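Local coordinates for protein activating signal cointegrator 1 complex subunit 2 (Homo sapiens, PDB 6YXQ) that binds ubiquitin and recruits the ASCC3 helicase and ALKBH3 to sites of DNA damage by binding polyubiquitinated proteins, and also helps rescue stalled ribosomes, at residues B[211-216]-B[284-289]; B[256-261]-B[316-321]; B[8-13]-B[76-81]. All coordinates share one frame; numbering follows the deposited sequence.

Contact 1: residues B[211-216]-B[284-289]; sequences NILQHC and ASFYEA
Leu213 and Ile212, on the last turns of helix 193-216, meet Phe286 and Ala289 of helix 279-300 in a wholly apolar contact. The two short helical segments run nearly parallel, with 19° between their N-to-C directions. Their axes come no closer than 11.0 Å, a separation wide enough that long side chains, rather than backbone proximity, must make the contact. The more enclosed part is built around the buried Phe286 ring. With CG anti to the backbone N (chi1 170°), this side chain reaches from its helix toward the other. Ile212 approaches the ring at its edge and near its plane, its CG2 methyl lying 4.0 Å from Phe286 CE1, and the two side chains cross at about a right angle. Leu213 comes in obliquely: its CG lies 3.7 Å from Phe286 CD1, and its CD1 is 3.8 Å from that same ring carbon. Helix 243-266 adds to this packing, Ile249 touching Ile212 and Leu253 touching Phe286, while Phe209 meets the Phe286 ring edge-to-face and Leu323 of helix 306-340 also touches it.

The margin where Leu213 and Ala289 meet is just as close but smaller in extent. Both are partly exposed, their CA atoms are 7.6 Å apart, and a single methyl-to-methyl approach joins them, Leu213 CD2 to Ala289 CB at 3.7 Å. This margin is therefore nearer solvent, whereas the ring side faces the interior of the helical region that precedes the CUE domain. No hydrogen bond or salt bridge spans the two segments, and the touching side-chain atoms are all carbon. The attachment of these helices to each other here consequently rests on shape fit and the exclusion of water, with no directional bond to fix their exact spacing.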
loop_
_atom_site.group_PDB
_atom_site.type_symbol
_atom_site.label_atom_id
_atom_site.label_comp_id
_atom_site.label_asym_id
_atom_site.label_seq_id
_atom_site.Cartn_x
_atom_site.Cartn_y
_atom_site.Cartn_z
ATOM N N ASN B 211 19.500 15.972 -7.105
ATOM C CA ASN B 211 18.650 17.062 -6.643
ATOM C C ASN B 211 18.891 17.340 -5.170
ATOM O O ASN B 211 19.124 18.488 -4.771
ATOM C CB ASN B 211 17.185 16.724 -6.901
ATOM C CG ASN B 211 16.814 16.879 -8.355
ATOM O OD1 ASN B 211 17.426 17.670 -9.081
ATOM N ND2 ASN B 211 15.813 16.123 -8.797
ATOM N N ILE B 212 18.892 16.281 -4.356
ATOM C CA ILE B 212 19.179 16.431 -2.933
ATOM C C ILE B 212 20.496 17.173 -2.751
ATOM O O ILE B 212 20.554 18.221 -2.092
ATOM C CB ILE B 212 19.187 15.050 -2.250
ATOM C CG1 ILE B 212 17.769 14.456 -2.286
ATOM C CG2 ILE B 212 19.756 15.139 -0.834
ATOM C CD1 ILE B 212 17.650 13.028 -1.789
ATOM N N LEU B 213 21.555 16.678 -3.399
ATOM C CA LEU B 213 22.836 17.375 -3.370
ATOM C C LEU B 213 22.665 18.821 -3.803
ATOM O O LEU B 213 23.031 19.752 -3.076
ATOM C CB LEU B 213 23.842 16.660 -4.273
ATOM C CG LEU B 213 24.313 15.292 -3.780
ATOM C CD1 LEU B 213 25.154 14.598 -4.839
ATOM C CD2 LEU B 213 25.084 15.438 -2.473
ATOM N N GLN B 214 22.051 19.023 -4.969
ATOM C CA GLN B 214 21.892 20.370 -5.491
ATOM C C GLN B 214 21.049 21.242 -4.572
ATOM O O GLN B 214 21.214 22.467 -4.574
ATOM C CB GLN B 214 21.278 20.309 -6.887
ATOM C CG GLN B 214 21.727 21.427 -7.804
ATOM C CD GLN B 214 21.583 21.059 -9.262
ATOM O OE1 GLN B 214 21.737 19.893 -9.634
ATOM N NE2 GLN B 214 21.287 22.053 -10.100
ATOM N N HIS B 215 20.168 20.645 -3.767
ATOM C CA HIS B 215 19.364 21.461 -2.865
ATOM C C HIS B 215 20.151 21.880 -1.632
ATOM O O HIS B 215 19.852 22.922 -1.038
ATOM C CB HIS B 215 18.093 20.712 -2.462
ATOM C CG HIS B 215 16.924 21.610 -2.199
ATOM N ND1 HIS B 215 16.502 21.927 -0.926
ATOM C CD2 HIS B 215 16.093 22.262 -3.045
ATOM C CE1 HIS B 215 15.459 22.734 -0.999
ATOM N NE2 HIS B 215 15.190 22.953 -2.273
ATOM N N CYS B 216 21.158 21.098 -1.238
ATOM C CA CYS B 216 22.018 21.461 -0.120
ATOM C C CYS B 216 23.273 22.199 -0.561
ATOM O O CYS B 216 24.125 22.493 0.281
ATOM C CB CYS B 216 22.416 20.219 0.682
ATOM S SG CYS B 216 21.072 19.053 1.004
ATOM N N ALA B 284 27.820 5.596 -3.490
ATOM C CA ALA B 284 29.024 5.801 -2.691
ATOM C C ALA B 284 29.435 7.272 -2.690
ATOM O O ALA B 284 29.688 7.865 -1.629
ATOM C CB ALA B 284 30.154 4.924 -3.221
ATOM N N SER B 285 29.498 7.882 -3.874
ATOM C CA SER B 285 29.909 9.279 -3.944
ATOM C C SER B 285 28.847 10.197 -3.358
ATOM O O SER B 285 29.181 11.217 -2.740
ATOM C CB SER B 285 30.220 9.664 -5.384
ATOM O OG SER B 285 29.353 8.980 -6.254
ATOM N N PHE B 286 27.564 9.861 -3.538
ATOM C CA PHE B 286 26.519 10.620 -2.866
ATOM C C PHE B 286 26.692 10.559 -1.361
ATOM O O PHE B 286 26.520 11.566 -0.671
ATOM C CB PHE B 286 25.137 10.096 -3.248
ATOM C CG PHE B 286 24.030 10.670 -2.410
ATOM C CD1 PHE B 286 23.471 11.897 -2.728
ATOM C CD2 PHE B 286 23.558 9.994 -1.297
ATOM C CE1 PHE B 286 22.460 12.436 -1.957
ATOM C CE2 PHE B 286 22.547 10.531 -0.517
ATOM C CZ PHE B 286 21.998 11.752 -0.847
ATOM N N TYR B 287 26.990 9.369 -0.831
ATOM C CA TYR B 287 27.272 9.219 0.590
ATOM C C TYR B 287 28.389 10.160 1.014
ATOM O O TYR B 287 28.231 10.953 1.949
ATOM C CB TYR B 287 27.637 7.759 0.882
ATOM C CG TYR B 287 27.538 7.358 2.336
ATOM C CD1 TYR B 287 28.606 7.546 3.199
ATOM C CD2 TYR B 287 26.383 6.785 2.842
ATOM C CE1 TYR B 287 28.526 7.189 4.524
ATOM C CE2 TYR B 287 26.291 6.424 4.170
ATOM C CZ TYR B 287 27.370 6.628 5.010
ATOM O OH TYR B 287 27.302 6.268 6.341
ATOM N N GLU B 288 29.506 10.123 0.289
ATOM C CA GLU B 288 30.637 10.987 0.617
ATOM C C GLU B 288 30.252 12.463 0.607
ATOM O O GLU B 288 30.656 13.222 1.493
ATOM C CB GLU B 288 31.779 10.740 -0.360
ATOM C CG GLU B 288 32.757 9.723 0.133
ATOM C CD GLU B 288 33.715 10.281 1.149
ATOM O OE1 GLU B 288 33.808 11.519 1.259
ATOM O OE2 GLU B 288 34.385 9.479 1.829
ATOM N N ALA B 289 29.493 12.896 -0.398
ATOM C CA ALA B 289 29.172 14.316 -0.503
ATOM C C ALA B 289 28.184 14.732 0.577
ATOM O O ALA B 289 28.403 15.709 1.303
ATOM C CB ALA B 289 28.610 14.626 -1.890
#

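Contact 2: residues B[256-261]-B[316-321]; sequences TCTTLW and LSHSRK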
loop_
_atom_site.group_PDB
_atom_site.type_symbol
_atom_site.label_atom_id
_atom_site.label_comp_id
_atom_site.label_asym_id
_atom_site.label_seq_id
_atom_site.Cartn_x
_atom_site.Cartn_y
_atom_site.Cartn_z
ATOM N N THR B 256 13.265 7.728 0.261
ATOM C CA THR B 256 13.846 7.218 -0.976
ATOM C C THR B 256 14.705 5.986 -0.717
ATOM O O THR B 256 14.587 4.969 -1.418
ATOM C CB THR B 256 14.669 8.319 -1.644
ATOM O OG1 THR B 256 13.862 9.493 -1.800
ATOM C CG2 THR B 256 15.169 7.861 -2.996
ATOM N N CYS B 257 15.583 6.061 0.292
ATOM C CA CYS B 257 16.455 4.932 0.608
ATOM C C CYS B 257 15.666 3.741 1.122
ATOM O O CYS B 257 15.943 2.600 0.733
ATOM C CB CYS B 257 17.518 5.324 1.633
ATOM S SG CYS B 257 18.600 6.680 1.163
ATOM N N THR B 258 14.688 3.979 1.999
ATOM C CA THR B 258 13.875 2.878 2.496
ATOM C C THR B 258 13.112 2.201 1.366
ATOM O O THR B 258 13.060 0.967 1.300
ATOM C CB THR B 258 12.922 3.390 3.572
ATOM O OG1 THR B 258 13.671 4.064 4.586
ATOM C CG2 THR B 258 12.158 2.253 4.199
ATOM N N THR B 259 12.532 2.987 0.451
ATOM C CA THR B 259 11.762 2.404 -0.644
ATOM C C THR B 259 12.651 1.595 -1.581
ATOM O O THR B 259 12.320 0.457 -1.937
ATOM C CB THR B 259 11.035 3.500 -1.417
ATOM O OG1 THR B 259 10.298 4.316 -0.502
ATOM C CG2 THR B 259 10.080 2.883 -2.421
ATOM N N LEU B 260 13.784 2.169 -1.999
ATOM C CA LEU B 260 14.707 1.432 -2.856
ATOM C C LEU B 260 15.190 0.151 -2.180
ATOM O O LEU B 260 15.214 -0.924 -2.801
ATOM C CB LEU B 260 15.889 2.324 -3.224
ATOM C CG LEU B 260 15.572 3.425 -4.230
ATOM C CD1 LEU B 260 16.836 4.178 -4.620
ATOM C CD2 LEU B 260 14.910 2.810 -5.440
ATOM N N TRP B 261 15.567 0.240 -0.903
ATOM C CA TRP B 261 16.070 -0.936 -0.215
ATOM C C TRP B 261 14.992 -2.002 -0.079
ATOM O O TRP B 261 15.266 -3.189 -0.275
ATOM C CB TRP B 261 16.618 -0.555 1.157
ATOM C CG TRP B 261 16.822 -1.750 2.008
ATOM C CD1 TRP B 261 17.918 -2.568 2.028
ATOM C CD2 TRP B 261 15.890 -2.301 2.940
ATOM N NE1 TRP B 261 17.729 -3.588 2.929
ATOM C CE2 TRP B 261 16.492 -3.446 3.503
ATOM C CE3 TRP B 261 14.609 -1.935 3.358
ATOM C CZ2 TRP B 261 15.854 -4.224 4.468
ATOM C CZ3 TRP B 261 13.979 -2.709 4.314
ATOM C CH2 TRP B 261 14.602 -3.841 4.858
ATOM N N LEU B 316 18.582 10.120 9.363
ATOM C CA LEU B 316 19.828 10.151 8.605
ATOM C C LEU B 316 20.624 8.866 8.793
ATOM O O LEU B 316 21.147 8.305 7.822
ATOM C CB LEU B 316 20.664 11.361 9.020
ATOM C CG LEU B 316 21.963 11.565 8.242
ATOM C CD1 LEU B 316 21.669 11.677 6.752
ATOM C CD2 LEU B 316 22.736 12.783 8.748
ATOM N N SER B 317 20.730 8.384 10.035
ATOM C CA SER B 317 21.449 7.135 10.270
ATOM C C SER B 317 20.741 5.958 9.608
ATOM O O SER B 317 21.390 5.083 9.014
ATOM C CB SER B 317 21.613 6.905 11.768
ATOM O OG SER B 317 21.953 8.117 12.414
ATOM N N HIS B 318 19.408 5.932 9.684
ATOM C CA HIS B 318 18.640 4.923 8.966
ATOM C C HIS B 318 18.927 4.974 7.467
ATOM O O HIS B 318 19.095 3.930 6.822
ATOM C CB HIS B 318 17.154 5.125 9.260
ATOM C CG HIS B 318 16.242 4.287 8.426
ATOM N ND1 HIS B 318 15.838 3.024 8.800
ATOM C CD2 HIS B 318 15.634 4.542 7.242
ATOM C CE1 HIS B 318 15.030 2.532 7.878
ATOM N NE2 HIS B 318 14.891 3.433 6.921
ATOM N N SER B 319 19.011 6.180 6.899
ATOM C CA SER B 319 19.242 6.303 5.462
ATOM C C SER B 319 20.630 5.812 5.088
ATOM O O SER B 319 20.806 5.166 4.049
ATOM C CB SER B 319 19.051 7.752 5.003
ATOM O OG SER B 319 17.964 8.367 5.665
ATOM N N ARG B 320 21.628 6.109 5.919
ATOM C CA ARG B 320 22.976 5.634 5.626
ATOM C C ARG B 320 23.033 4.113 5.667
ATOM O O ARG B 320 23.603 3.472 4.767
ATOM C CB ARG B 320 23.963 6.253 6.611
ATOM C CG ARG B 320 23.855 7.754 6.648
ATOM C CD ARG B 320 24.663 8.367 7.756
ATOM N NE ARG B 320 25.813 7.553 8.118
ATOM C CZ ARG B 320 26.060 7.128 9.351
ATOM N NH1 ARG B 320 25.234 7.448 10.335
ATOM N NH2 ARG B 320 27.133 6.391 9.602
ATOM N N LYS B 321 22.413 3.516 6.690
ATOM C CA LYS B 321 22.375 2.060 6.785
ATOM C C LYS B 321 21.698 1.445 5.561
ATOM O O LYS B 321 22.211 0.486 4.968
ATOM C CB LYS B 321 21.666 1.642 8.070
ATOM C CG LYS B 321 21.685 0.150 8.318
ATOM C CD LYS B 321 20.930 -0.203 9.594
ATOM C CE LYS B 321 20.888 -1.709 9.837
ATOM N NZ LYS B 321 19.960 -2.072 10.955
#
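Cys257 and Ser319 mark the nearest backbone approach between helices 243-266 and 306-340, with their CA atoms 5.8 Å apart. This is buried helix-helix packing within the all-helical region of the protein, and small side chains sit where the helices come together: Cys257 SG lies 3.9 Å from Ser319 O and 4.0 Å from Ser319 CB, a van der Waals touch. The hydroxyl of Ser319 is bonded to Arg315 O, one turn back on its own helix. Beside this touch runs one directional link. His318 has CG anti to the backbone N (chi1 171°), which carries the imidazole across to Thr258, and the two side chains cross at about a right angle. Thr258 OG1 receives the NE2 hydrogen while bonding to Cys254 O, so it is gripped from two helices. The other ring nitrogen, ND1, is hydrogen-bonded to the backbone N of Asp181 of the ASCC3 chain, a pairing consistent with a neutral ring. A leucine in place of His318 would probably leave Thr258 OG1 without its NE2 donor and the ASCC3 amide without its ring acceptor. The His318 NE2 to Thr258 OG1 bond measures 2.7 Å, with the hydroxyl oxygen just 2° out of the imidazole plane.

Contact 3: residues B[8-13]-B[76-81]; sequences LPLDQL and LPHDKF
The turn that presents His78 and Asp79 to Leu10 is closed by the shortest polar bond of this contact, from Phe81 N to Pro77 O at 2.7 Å. Pro77 occupies the N-cap position of helix 78-87, so the segment preceding strand 14-18 packs against the very start of a helix. The closest CA atoms across the contact, those of Leu10 and Asp79, are 7.1 Å apart.

Leu10 supplies everything that touches on the N-terminal side. Its CG stands anti to the backbone N (chi1 180°), extending the two methyl branches toward the helix, where each has its own partner. CD2 lies 3.5 Å from His78 CE1 and 3.6 Å from His78 ND1, an oblique approach to the imidazole in which the two side chains slide past each other in opposite directions. CD1 makes the lighter touch, 4.2 Å from Asp79 CB, crossing that side chain at about a right angle.

The Asp79 carboxylate leads away from Leu10. Its OD2 offers the syn lone pair to Lys80 NZ at 3.2 Å, forming a salt bridge, so only the methylene of Asp79 is given to the apolar contact. The His78 ring also meets the rings of Trp82 and His143, and Leu10 touches Ala30 and Leu31, so the leucine touches both the helix start and the chain just after strand 25-29.

No hydrogen bond crosses the two segments. The chemistry implies a division of labour: Leu10 brings carbon to an imidazole and a methylene, the charges pair along the helix itself, and between 8-13 and 76-81 the link is burial of one leucine, while hydrogen bonds to other parts of the chain, such as the backbone bonding of Leu10 with Phe144, also hold the segment.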
loop_
_atom_site.group_PDB
_atom_site.type_symbol
_atom_site.label_atom_id
_atom_site.label_comp_id
_atom_site.label_asym_id
_atom_site.label_seq_id
_atom_site.Cartn_x
_atom_site.Cartn_y
_atom_site.Cartn_z
ATOM N N LEU B 8 -10.927 -23.852 -19.813
ATOM C CA LEU B 8 -10.551 -22.849 -20.801
ATOM C C LEU B 8 -10.099 -21.579 -20.100
ATOM O O LEU B 8 -10.838 -21.047 -19.257
ATOM C CB LEU B 8 -11.729 -22.545 -21.727
ATOM C CG LEU B 8 -11.434 -21.986 -23.123
ATOM C CD1 LEU B 8 -10.486 -22.898 -23.888
ATOM C CD2 LEU B 8 -12.727 -21.769 -23.906
ATOM N N PRO B 9 -8.905 -21.073 -20.404
ATOM C CA PRO B 9 -8.438 -19.849 -19.747
ATOM C C PRO B 9 -9.296 -18.651 -20.118
ATOM O O PRO B 9 -9.875 -18.578 -21.206
ATOM C CB PRO B 9 -7.001 -19.690 -20.258
ATOM C CG PRO B 9 -6.945 -20.486 -21.511
ATOM C CD PRO B 9 -7.902 -21.626 -21.329
ATOM N N LEU B 10 -9.340 -17.691 -19.192
ATOM C CA LEU B 10 -10.328 -16.617 -19.236
ATOM C C LEU B 10 -10.214 -15.775 -20.498
ATOM O O LEU B 10 -11.233 -15.365 -21.067
ATOM C CB LEU B 10 -10.170 -15.733 -18.004
ATOM C CG LEU B 10 -11.123 -14.547 -17.874
ATOM C CD1 LEU B 10 -12.567 -15.011 -17.952
ATOM C CD2 LEU B 10 -10.865 -13.809 -16.569
ATOM N N ASP B 11 -8.987 -15.485 -20.940
ATOM C CA ASP B 11 -8.807 -14.532 -22.032
ATOM C C ASP B 11 -9.492 -15.009 -23.307
ATOM O O ASP B 11 -10.015 -14.195 -24.075
ATOM C CB ASP B 11 -7.321 -14.290 -22.286
ATOM C CG ASP B 11 -6.514 -15.566 -22.245
ATOM O OD1 ASP B 11 -5.772 -15.838 -23.216
ATOM O OD2 ASP B 11 -6.623 -16.296 -21.237
ATOM N N GLN B 12 -9.515 -16.320 -23.544
ATOM C CA GLN B 12 -10.101 -16.868 -24.758
ATOM C C GLN B 12 -11.470 -17.508 -24.540
ATOM O O GLN B 12 -12.061 -18.014 -25.502
ATOM C CB GLN B 12 -9.142 -17.878 -25.403
ATOM C CG GLN B 12 -8.824 -19.105 -24.561
ATOM C CD GLN B 12 -7.743 -19.974 -25.192
ATOM O OE1 GLN B 12 -7.028 -19.538 -26.096
ATOM N NE2 GLN B 12 -7.624 -21.209 -24.718
ATOM N N LEU B 13 -12.002 -17.479 -23.317
ATOM C CA LEU B 13 -13.311 -18.067 -23.059
ATOM C C LEU B 13 -14.416 -17.132 -23.535
ATOM O O LEU B 13 -14.341 -15.911 -23.362
ATOM C CB LEU B 13 -13.488 -18.385 -21.567
ATOM C CG LEU B 13 -14.826 -19.021 -21.157
ATOM C CD1 LEU B 13 -14.629 -19.908 -19.939
ATOM C CD2 LEU B 13 -15.926 -18.000 -20.859
ATOM N N LEU B 76 -16.192 -10.692 -5.393
ATOM C CA LEU B 76 -16.504 -10.987 -6.794
ATOM C C LEU B 76 -15.872 -12.284 -7.302
ATOM O O LEU B 76 -14.888 -12.772 -6.729
ATOM C CB LEU B 76 -16.060 -9.824 -7.685
ATOM C CG LEU B 76 -16.946 -8.581 -7.661
ATOM C CD1 LEU B 76 -16.303 -7.463 -8.453
ATOM C CD2 LEU B 76 -18.326 -8.888 -8.194
ATOM N N PRO B 77 -16.415 -12.878 -8.360
ATOM C CA PRO B 77 -15.812 -14.085 -8.935
ATOM C C PRO B 77 -14.643 -13.739 -9.847
ATOM O O PRO B 77 -14.397 -12.581 -10.183
ATOM C CB PRO B 77 -16.958 -14.728 -9.729
ATOM C CG PRO B 77 -18.188 -13.948 -9.379
ATOM C CD PRO B 77 -17.738 -12.599 -8.938
ATOM N N HIS B 78 -13.918 -14.786 -10.248
ATOM C CA HIS B 78 -12.713 -14.579 -11.042
ATOM C C HIS B 78 -13.023 -13.830 -12.331
ATOM O O HIS B 78 -12.316 -12.880 -12.688
ATOM C CB HIS B 78 -12.044 -15.920 -11.340
ATOM C CG HIS B 78 -10.760 -15.801 -12.104
ATOM N ND1 HIS B 78 -10.715 -15.708 -13.479
ATOM C CD2 HIS B 78 -9.473 -15.762 -11.684
ATOM C CE1 HIS B 78 -9.457 -15.616 -13.872
ATOM N NE2 HIS B 78 -8.683 -15.646 -12.802
ATOM N N ASP B 79 -14.090 -14.221 -13.029
ATOM C CA ASP B 79 -14.388 -13.597 -14.314
ATOM C C ASP B 79 -14.801 -12.141 -14.134
ATOM O O ASP B 79 -14.303 -11.253 -14.836
ATOM C CB ASP B 79 -15.472 -14.387 -15.054
ATOM C CG ASP B 79 -16.635 -14.772 -14.160
ATOM O OD1 ASP B 79 -16.403 -15.421 -13.119
ATOM O OD2 ASP B 79 -17.786 -14.425 -14.505
ATOM N N LYS B 80 -15.693 -11.871 -13.180
ATOM C CA LYS B 80 -16.211 -10.517 -13.017
ATOM C C LYS B 80 -15.227 -9.597 -12.305
ATOM O O LYS B 80 -15.203 -8.391 -12.589
ATOM C CB LYS B 80 -17.557 -10.557 -12.286
ATOM C CG LYS B 80 -18.540 -11.560 -12.900
ATOM C CD LYS B 80 -19.777 -11.798 -12.034
ATOM C CE LYS B 80 -20.188 -13.280 -12.003
ATOM N NZ LYS B 80 -20.643 -13.861 -13.296
ATOM N N PHE B 81 -14.401 -10.136 -11.403
ATOM C CA PHE B 81 -13.363 -9.325 -10.769
ATOM C C PHE B 81 -12.360 -8.827 -11.796
ATOM O O PHE B 81 -11.962 -7.655 -11.782
ATOM C CB PHE B 81 -12.645 -10.126 -9.680
ATOM C CG PHE B 81 -11.299 -9.563 -9.293
ATOM C CD1 PHE B 81 -11.205 -8.501 -8.406
ATOM C CD2 PHE B 81 -10.128 -10.101 -9.807
ATOM C CE1 PHE B 81 -9.968 -7.982 -8.043
ATOM C CE2 PHE B 81 -8.891 -9.582 -9.452
ATOM C CZ PHE B 81 -8.811 -8.524 -8.564
#

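How the contacts relate
From the N terminus, contact 3 closes the first long loop, bringing residues 76-81 back to 8-13 around the 14-18/25-29 hairpin and helix 53-75. It is complete well before contact 1 opens at 211. Contacts 1 and 2 then cross: 211-216, 256-261, 284-289 and 316-321 alternate along the chain, so helices 193-216 and 279-300 are joined in one pairing and helices 243-266 and 306-340 in the other. Their centres are 14 Å apart, and a probable hydrogen bond between Tyr287 OH and Arg320 NE (2.7 Å) links them directly. Contact 3 stands apart, its centre about 50 Å from that of contact 1 and 41 Å from that of contact 2.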